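Local structure of thymidylate synthase (Enterobacteria phage T4, 1TIS) at residues A[117-121]-A[122-126]. The protein catalyses the reductive methylation of dUMP to dTMP, with methylenetetrahydrofolate as the source of the one-carbon unit and of reducing power. Numbering follows the deposited sequence.
Sequences GGVDQ and IIEVI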
loop_
_atom_site.group_PDB
_atom_site.type_symbol
_atom_site.label_atom_id
_atom_site.label_comp_id
_atom_site.label_asym_id
_atom_site.label_seq_id
_atom_site.Cartn_x
_atom_site.Cartn_y
_atom_site.Cartn_z
ATOM N N GLY A 117 -2.654 18.372 4.118
ATOM C CA GLY A 117 -2.771 19.450 3.169
ATOM C C GLY A 117 -4.082 20.201 3.361
ATOM O O GLY A 117 -4.479 20.995 2.505
ATOM N N GLY A 118 -4.698 20.007 4.543
ATOM C CA GLY A 118 -5.971 20.617 4.871
ATOM C C GLY A 118 -7.086 19.613 4.655
ATOM O O GLY A 118 -8.207 19.891 5.053
ATOM N N VAL A 119 -6.882 18.448 4.026
ATOM C CA VAL A 119 -7.919 17.422 3.957
ATOM C C VAL A 119 -7.974 16.777 5.346
ATOM O O VAL A 119 -6.973 16.221 5.832
ATOM C CB VAL A 119 -7.629 16.256 3.022
ATOM C CG1 VAL A 119 -8.948 15.588 2.760
ATOM C CG2 VAL A 119 -6.964 16.675 1.765
ATOM N N ASP A 120 -9.097 16.874 6.043
ATOM C CA ASP A 120 -9.258 16.156 7.284
ATOM C C ASP A 120 -9.728 14.793 6.815
ATOM O O ASP A 120 -10.939 14.526 6.722
ATOM C CB ASP A 120 -10.323 16.819 8.183
ATOM C CG ASP A 120 -10.507 16.128 9.536
ATOM O OD1 ASP A 120 -10.078 14.992 9.712
ATOM O OD2 ASP A 120 -11.079 16.728 10.435
ATOM N N GLN A 121 -8.783 13.890 6.567
ATOM C CA GLN A 121 -9.136 12.564 6.080
ATOM C C GLN A 121 -9.688 11.549 7.088
ATOM O O GLN A 121 -10.050 10.471 6.619
ATOM C CB GLN A 121 -7.921 11.982 5.335
ATOM C CG GLN A 121 -6.560 11.716 5.964
ATOM C CD GLN A 121 -5.543 11.367 4.899
ATOM O OE1 GLN A 121 -5.865 10.772 3.873
ATOM N NE2 GLN A 121 -4.289 11.744 4.945
ATOM N N ILE A 122 -9.820 11.733 8.426
ATOM C CA ILE A 122 -10.544 10.746 9.243
ATOM C C ILE A 122 -11.984 11.127 9.041
ATOM O O ILE A 122 -12.743 10.406 8.417
ATOM C CB ILE A 122 -10.253 10.777 10.798
ATOM C CG1 ILE A 122 -8.970 9.987 11.070
ATOM C CG2 ILE A 122 -11.410 10.157 11.630
ATOM C CD1 ILE A 122 -9.102 8.464 10.800
ATOM N N ILE A 123 -12.389 12.290 9.494
ATOM C CA ILE A 123 -13.756 12.724 9.348
ATOM C C ILE A 123 -14.283 12.528 7.954
ATOM O O ILE A 123 -15.425 12.077 7.886
ATOM C CB ILE A 123 -13.819 14.193 9.804
ATOM C CG1 ILE A 123 -14.421 14.050 11.172
ATOM C CG2 ILE A 123 -14.510 15.167 8.864
ATOM C CD1 ILE A 123 -14.497 15.375 11.914
ATOM N N GLU A 124 -13.559 12.711 6.858
ATOM C CA GLU A 124 -14.307 12.529 5.648
ATOM C C GLU A 124 -14.318 11.121 5.037
ATOM O O GLU A 124 -15.126 10.768 4.158
ATOM C CB GLU A 124 -13.813 13.585 4.712
ATOM C CG GLU A 124 -12.544 13.205 4.012
ATOM C CD GLU A 124 -12.744 13.433 2.535
ATOM O OE1 GLU A 124 -13.454 12.637 1.903
ATOM O OE2 GLU A 124 -12.215 14.432 2.045
ATOM N N VAL A 125 -13.481 10.218 5.526
ATOM C CA VAL A 125 -13.467 8.862 5.007
ATOM C C VAL A 125 -14.562 8.128 5.741
ATOM O O VAL A 125 -15.007 7.092 5.270
ATOM C CB VAL A 125 -12.083 8.141 5.250
ATOM C CG1 VAL A 125 -11.858 7.429 6.636
ATOM C CG2 VAL A 125 -12.026 7.137 4.102
ATOM N N ILE A 126 -15.017 8.588 6.898
ATOM C CA ILE A 126 -16.080 7.890 7.539
ATOM C C ILE A 126 -17.346 8.336 6.867
ATOM O O ILE A 126 -18.279 7.558 6.833
ATOM C CB ILE A 126 -15.990 8.184 9.023
ATOM C CG1 ILE A 126 -14.708 7.438 9.496
ATOM C CG2 ILE A 126 -17.259 7.777 9.756
ATOM C CD1 ILE A 126 -14.212 7.473 10.950
#
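Asp120 and Glu124 are joined by an i to i+4 backbone hydrogen bond, from Glu124 N to Asp120 O at 3.2 Å with an N-H...O angle of 150°, which marks the first turn of helix 121-131 where the loop after helix 109-114 runs into it, Asp120 being the centre of an inverse gamma turn just ahead of the helix. With chi1 at -178°, Asp120 swings its carboxylate back beside its own carbonyl carbon, towards the start of the helix. OD1 faces the first amides there, 3.5 Å from Ile122 N, but makes no hydrogen bond to them; its firm partner is Arg114, in a salt bridge, and a negative charge beside a helix N-terminus would also probably be favourable. The carboxylate lies against the branched carbon of Ile123, whose CB is 3.8 Å from Asp120 OD2; Ile123 also touches Arg114, and Lys255 and Leu258 of helix 254-262. Gln121, a buried polar residue, extends its chain beyond CG and gives its NE2 to Gln112 O, tying the two helices together, while Pro145 of the second subunit packs on it and on Val119. Apolar, branched Ile122 and Val125 suit the buried side of the helix: Ile122 meets Trp113 and Leu258, while Val125, its CB 3.4 Å from Gln121 O, is short enough to fit beside that carbonyl and also meets Val140. On the exposed flank, Glu124 bends at chi2, and its OE2 ends 3.5 Å from Val119 CG1.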